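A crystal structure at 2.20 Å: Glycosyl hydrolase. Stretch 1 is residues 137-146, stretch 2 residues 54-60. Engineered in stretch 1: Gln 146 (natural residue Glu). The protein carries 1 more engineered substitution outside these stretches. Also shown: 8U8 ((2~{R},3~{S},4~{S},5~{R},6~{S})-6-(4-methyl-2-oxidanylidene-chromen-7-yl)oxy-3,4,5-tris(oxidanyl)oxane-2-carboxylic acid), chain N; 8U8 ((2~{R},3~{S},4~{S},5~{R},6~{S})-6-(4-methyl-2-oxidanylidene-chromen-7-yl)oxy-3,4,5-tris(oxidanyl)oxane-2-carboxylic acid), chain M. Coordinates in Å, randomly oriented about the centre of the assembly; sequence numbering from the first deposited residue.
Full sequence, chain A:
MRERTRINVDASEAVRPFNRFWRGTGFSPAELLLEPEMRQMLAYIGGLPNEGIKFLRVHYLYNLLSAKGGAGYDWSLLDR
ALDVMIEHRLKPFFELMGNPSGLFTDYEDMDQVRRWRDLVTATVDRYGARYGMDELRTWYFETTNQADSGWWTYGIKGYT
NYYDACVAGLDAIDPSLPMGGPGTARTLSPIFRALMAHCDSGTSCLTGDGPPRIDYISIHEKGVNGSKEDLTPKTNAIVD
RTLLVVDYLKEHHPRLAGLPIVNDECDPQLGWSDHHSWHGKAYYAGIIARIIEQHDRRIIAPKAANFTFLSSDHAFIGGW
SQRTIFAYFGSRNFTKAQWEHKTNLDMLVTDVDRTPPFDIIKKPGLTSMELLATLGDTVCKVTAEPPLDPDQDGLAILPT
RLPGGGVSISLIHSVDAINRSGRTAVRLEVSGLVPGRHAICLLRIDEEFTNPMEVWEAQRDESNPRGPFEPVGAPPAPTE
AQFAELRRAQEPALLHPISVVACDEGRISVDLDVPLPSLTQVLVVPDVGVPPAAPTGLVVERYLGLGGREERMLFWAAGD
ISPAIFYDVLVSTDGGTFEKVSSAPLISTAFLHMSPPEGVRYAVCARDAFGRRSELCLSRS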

# COMPACT_ATOMS: atom_id res chain seq x y z
N ARG A 137 12.31 15.44 -6.91
CA ARG A 137 11.41 15.57 -8.00
C ARG A 137 10.52 14.34 -8.18
O ARG A 137 9.62 14.43 -8.96
CB ARG A 137 12.16 15.83 -9.33
CG ARG A 137 12.67 17.25 -9.44
CD ARG A 137 13.49 17.46 -10.71
NE ARG A 137 14.76 18.12 -10.45
CZ ARG A 137 15.12 19.35 -10.84
NH1 ARG A 137 14.29 20.15 -11.51
NH2 ARG A 137 16.33 19.82 -10.54
N THR A 138 10.83 13.20 -7.55
CA THR A 138 9.94 12.02 -7.58
C THR A 138 8.85 12.10 -6.49
O THR A 138 7.96 11.22 -6.44
CB THR A 138 10.71 10.69 -7.43
OG1 THR A 138 11.26 10.57 -6.10
CG2 THR A 138 11.84 10.51 -8.57
N TRP A 139 8.88 13.15 -5.63
CA TRP A 139 7.92 13.28 -4.55
C TRP A 139 6.71 14.04 -5.05
O TRP A 139 6.74 14.57 -6.15
CB TRP A 139 8.51 13.99 -3.38
CG TRP A 139 9.68 13.33 -2.74
CD1 TRP A 139 10.30 12.20 -3.12
CD2 TRP A 139 10.40 13.83 -1.61
NE1 TRP A 139 11.38 11.94 -2.29
CE2 TRP A 139 11.44 12.93 -1.34
CE3 TRP A 139 10.21 14.93 -0.75
CZ2 TRP A 139 12.33 13.11 -0.29
CZ3 TRP A 139 11.10 15.09 0.31
CH2 TRP A 139 12.14 14.20 0.53
N TYR A 140 5.61 13.98 -4.28
CA TYR A 140 4.45 14.86 -4.50
C TYR A 140 4.23 15.63 -3.21
O TYR A 140 4.38 15.07 -2.15
CB TYR A 140 3.18 14.09 -4.92
CG TYR A 140 3.36 13.43 -6.25
CD1 TYR A 140 3.98 12.20 -6.36
CD2 TYR A 140 2.97 14.06 -7.42
CE1 TYR A 140 4.22 11.62 -7.60
CE2 TYR A 140 3.17 13.47 -8.69
CZ TYR A 140 3.82 12.27 -8.78
OH TYR A 140 4.04 11.68 -10.05
N PHE A 141 3.90 16.91 -3.34
CA PHE A 141 3.60 17.76 -2.20
C PHE A 141 2.14 18.08 -2.23
O PHE A 141 1.57 18.28 -3.29
CB PHE A 141 4.40 19.06 -2.25
CG PHE A 141 5.86 18.83 -2.08
CD1 PHE A 141 6.40 18.79 -0.80
CD2 PHE A 141 6.65 18.52 -3.17
CE1 PHE A 141 7.76 18.53 -0.61
CE2 PHE A 141 8.00 18.23 -3.00
CZ PHE A 141 8.54 18.24 -1.72
N GLU A 142 1.55 18.14 -1.04
CA GLU A 142 0.11 18.33 -0.87
C GLU A 142 -0.18 19.34 0.20
O GLU A 142 0.58 19.47 1.17
CB GLU A 142 -0.58 17.02 -0.41
CG GLU A 142 -2.03 16.99 -0.80
CD GLU A 142 -2.76 15.74 -0.34
OE1 GLU A 142 -2.26 15.09 0.57
OE2 GLU A 142 -3.83 15.45 -0.87
N THR A 143 -1.31 20.00 0.07
CA THR A 143 -1.85 20.79 1.18
C THR A 143 -2.15 19.94 2.41
O THR A 143 -2.37 18.71 2.34
CB THR A 143 -3.23 21.38 0.88
OG1 THR A 143 -4.11 20.29 0.55
CG2 THR A 143 -3.16 22.38 -0.21
N THR A 144 -2.22 20.67 3.50
CA THR A 144 -2.47 20.18 4.84
C THR A 144 -3.80 19.54 4.78
O THR A 144 -4.75 20.02 4.12
CB THR A 144 -2.46 21.37 5.90
OG1 THR A 144 -2.09 20.90 7.20
CG2 THR A 144 -3.81 22.09 5.96
N ASN A 145 -3.86 18.48 5.55
CA ASN A 145 -4.95 17.55 5.50
C ASN A 145 -6.27 18.24 5.92
O ASN A 145 -6.28 19.28 6.63
CB ASN A 145 -4.65 16.36 6.41
CG ASN A 145 -5.68 15.26 6.29
OD1 ASN A 145 -5.94 14.74 5.18
ND2 ASN A 145 -6.32 14.93 7.43
N GLN A 146 -7.36 17.65 5.42
CA GLN A 146 -8.68 18.18 5.57
C GLN A 146 -8.53 19.67 5.33
O GLN A 146 -8.25 20.10 4.21
CB GLN A 146 -9.27 17.81 6.95
CG GLN A 146 -10.10 16.53 6.95
CD GLN A 146 -9.42 15.33 7.63
OE1 GLN A 146 -8.98 15.42 8.78
NE2 GLN A 146 -9.38 14.20 6.94
C15 8U8 N . -0.32 12.83 -5.91
C13 8U8 N . -0.12 12.46 -7.25
C14 8U8 N . -0.43 13.34 -8.27
C16 8U8 N . -0.15 13.01 -9.59
O9 8U8 N . -0.48 13.78 -10.48
O8 8U8 N . 0.35 11.78 -9.90
C11 8U8 N . 0.71 10.93 -8.91
C10 8U8 N . 1.30 9.77 -9.32
C12 8U8 N . 0.48 11.24 -7.58
C7 8U8 N . 0.89 10.31 -6.63
C8 8U8 N . 1.48 9.12 -7.04
C9 8U8 N . 1.71 8.84 -8.39
O2 8U8 N . 2.32 7.66 -8.74
C5 8U8 N . 2.96 7.56 -10.04
O1 8U8 N . 1.86 7.14 -10.87
C1 8U8 N . 2.13 6.79 -12.25
C6 8U8 N . 2.64 8.03 -13.07
O7 8U8 N . 2.33 9.18 -12.68
O6 8U8 N . 3.39 7.79 -14.02
C2 8U8 N . 3.16 5.67 -12.20
O5 8U8 N . 3.51 5.18 -13.54
C3 8U8 N . 4.42 6.13 -11.44
O4 8U8 N . 5.29 5.03 -11.35
C4 8U8 N . 4.05 6.55 -10.02
O3 8U8 N . 5.17 7.08 -9.31
C15 8U8 M . -13.65 14.87 11.92
C13 8U8 M . -13.91 14.49 10.58
C14 8U8 M . -15.03 15.02 9.94
C16 8U8 M . -15.30 14.70 8.61
O9 8U8 M . -16.32 15.18 8.12
O8 8U8 M . -14.47 13.85 7.90
C11 8U8 M . -13.30 13.40 8.46
C10 8U8 M . -12.42 12.65 7.67
C12 8U8 M . -13.01 13.71 9.82
C7 8U8 M . -11.78 13.26 10.34
C8 8U8 M . -10.90 12.52 9.55
C9 8U8 M . -11.21 12.20 8.21
O2 8U8 M . -10.36 11.50 7.38
C5 8U8 M . -9.34 10.54 7.86
O1 8U8 M . -9.94 9.64 8.80
C1 8U8 M . -9.12 8.89 9.61
C6 8U8 M . -9.80 7.65 9.66
O7 8U8 M . -9.61 6.97 10.66
O6 8U8 M . -10.49 7.37 8.69
C2 8U8 M . -7.70 8.57 9.07
O5 8U8 M . -7.81 7.51 8.09
C3 8U8 M . -6.93 9.84 8.50
O4 8U8 M . -5.85 10.13 9.31
C4 8U8 M . -7.87 11.08 8.38
O3 8U8 M . -7.19 12.09 7.54
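Stretch 2 54-60: KFLRVHY

Stretch 2 runs as a β-strand from Phe 55 to Val 58 and leaves the strand at His 59; its partner in stretch 1 is extended around Tyr 140 to Glu 142, and the chain runs on to Gln 146. The two run in broadly the same direction, their end-to-end vectors (CA of Thr 138 to Asn 145 against CA of Phe 55 to His 59) lying 30° apart. They do not pair through their backbones. The CA atoms of Glu 142 and Arg 57 are 9.4 Å apart and those of Asn 145 and His 59 7.4 Å, so side chains bridge the gap, burying 319 Å² in total. The alternation expected of extended chains sets the pattern: Tyr 140 and Glu 142 point toward stretch 2, as Phe 55 and Arg 57 point toward stretch 1, whereas Phe 141, Leu 56 and Val 58 are out of reach of the opposing stretch.

The contact begins with aromatic residues. Phe 55 (chi1 m) meets Tyr 140 (chi1 m) in an offset edge-to-face pair, the tyrosine edge directed at the phenylalanine face, with centroids 5.5 Å apart and planes at 70°; the nearest atoms are Tyr 140 CE1 and Phe 55 CZ, at 3.6 Å. The carbonyl O of Thr 138 lies near the plane of the Phe 55 ring, 3.5 Å from CE1. The 8U8 of chain N covers one face of each ring, its C11 lying 3.4 Å from Tyr 140 CZ and its C8 3.4 Å from Phe 55 CE2. Lys 54, extended with all four chi angles t, reaches the sugar of the same ligand, where NZ donates to O3 at 2.8 Å and, weakly, to O4 at 3.3 Å.

Further along, Arg 57 supplies the polar link. Its guanidinium presents its edge to both Glu 142 and Asn 145. NH2 donates to Asn 145 OD1 at 2.7 Å, with an N-H...O angle of 132°, and is also hydrogen-bonded elsewhere in the structure. NH1 forms a salt bridge with Glu 142 OE1, but the modelled 2.1 Å between Arg 57 NH1 and Glu 142 OE1 is too short, so the positions of both atoms are less sure. The other carboxylate oxygen, OE2 of Glu 142, is satisfied elsewhere in the structure.

At the far end the 8U8 of chain M joins the stretches. Its O3 accepts from His 59 NE2 at 3.1 Å, with a nearly straight N-H...O angle of 167°, and from Asn 145 ND2 at 3.0 Å. The NE2 of Gln 146, an engineered residue, also donates to this O3, at 3.1 Å. Asn 145 ND2 and His 59 NE2 are 3.2 Å apart but not hydrogen-bonded to each other; the ligand oxygen satisfies both donors, while His 59 ND1 is engaged elsewhere. Asn 145 thus uses OD1 for Arg 57 and ND2 for the ligand, although its high B factors make these details less certain.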

# COMPACT_ATOMS: atom_id res chain seq x y z
N LYS A 54 4.79 2.49 -2.96
CA LYS A 54 5.82 3.46 -3.33
C LYS A 54 5.78 4.74 -2.51
O LYS A 54 6.85 5.30 -2.23
CB LYS A 54 5.69 3.78 -4.79
CG LYS A 54 6.74 4.71 -5.38
CD LYS A 54 6.57 4.77 -6.89
CE LYS A 54 7.59 5.75 -7.51
NZ LYS A 54 7.49 5.60 -9.00
N PHE A 55 4.58 5.21 -2.15
CA PHE A 55 4.38 6.47 -1.44
C PHE A 55 3.81 6.28 -0.04
O PHE A 55 2.95 5.42 0.16
CB PHE A 55 3.48 7.40 -2.25
CG PHE A 55 4.07 7.80 -3.58
CD1 PHE A 55 4.99 8.83 -3.66
CD2 PHE A 55 3.73 7.14 -4.71
CE1 PHE A 55 5.57 9.18 -4.86
CE2 PHE A 55 4.30 7.48 -5.94
CZ PHE A 55 5.23 8.52 -6.01
N LEU A 56 4.32 7.05 0.91
CA LEU A 56 3.76 7.15 2.25
C LEU A 56 3.25 8.55 2.47
O LEU A 56 3.99 9.51 2.24
CB LEU A 56 4.83 6.91 3.29
CG LEU A 56 5.39 5.55 3.51
CD1 LEU A 56 6.31 5.59 4.72
CD2 LEU A 56 4.26 4.54 3.75
N ARG A 57 2.02 8.65 2.92
CA ARG A 57 1.35 9.92 3.17
C ARG A 57 1.23 10.03 4.69
O ARG A 57 0.34 9.43 5.31
CB ARG A 57 -0.00 9.97 2.50
CG ARG A 57 -0.78 11.26 2.73
CD ARG A 57 -1.95 11.43 1.75
NE ARG A 57 -3.14 11.75 2.49
CZ ARG A 57 -3.63 12.95 2.72
NH1 ARG A 57 -3.07 14.03 2.24
NH2 ARG A 57 -4.69 13.08 3.46
N VAL A 58 2.19 10.70 5.29
CA VAL A 58 2.28 10.74 6.76
C VAL A 58 1.90 12.15 7.26
O VAL A 58 2.54 13.15 6.84
CB VAL A 58 3.70 10.38 7.23
CG1 VAL A 58 3.78 10.49 8.74
CG2 VAL A 58 4.13 8.98 6.76
N HIS A 59 0.92 12.22 8.18
CA HIS A 59 0.41 13.49 8.70
C HIS A 59 1.38 14.17 9.67
O HIS A 59 2.03 13.49 10.48
CB HIS A 59 -0.88 13.31 9.52
CG HIS A 59 -2.12 13.06 8.72
ND1 HIS A 59 -2.21 13.30 7.37
CD2 HIS A 59 -3.37 12.70 9.13
CE1 HIS A 59 -3.44 13.04 6.95
NE2 HIS A 59 -4.16 12.66 8.00
N TYR A 60 1.42 15.49 9.62
CA TYR A 60 2.14 16.33 10.60
C TYR A 60 3.66 16.14 10.57
O TYR A 60 4.31 16.17 11.61
CB TYR A 60 1.62 16.05 12.02
CG TYR A 60 0.14 16.29 12.20
CD1 TYR A 60 -0.36 17.60 12.14
CD2 TYR A 60 -0.74 15.26 12.49
CE1 TYR A 60 -1.70 17.87 12.34
CE2 TYR A 60 -2.10 15.52 12.69
CZ TYR A 60 -2.56 16.84 12.61
OH TYR A 60 -3.88 17.17 12.77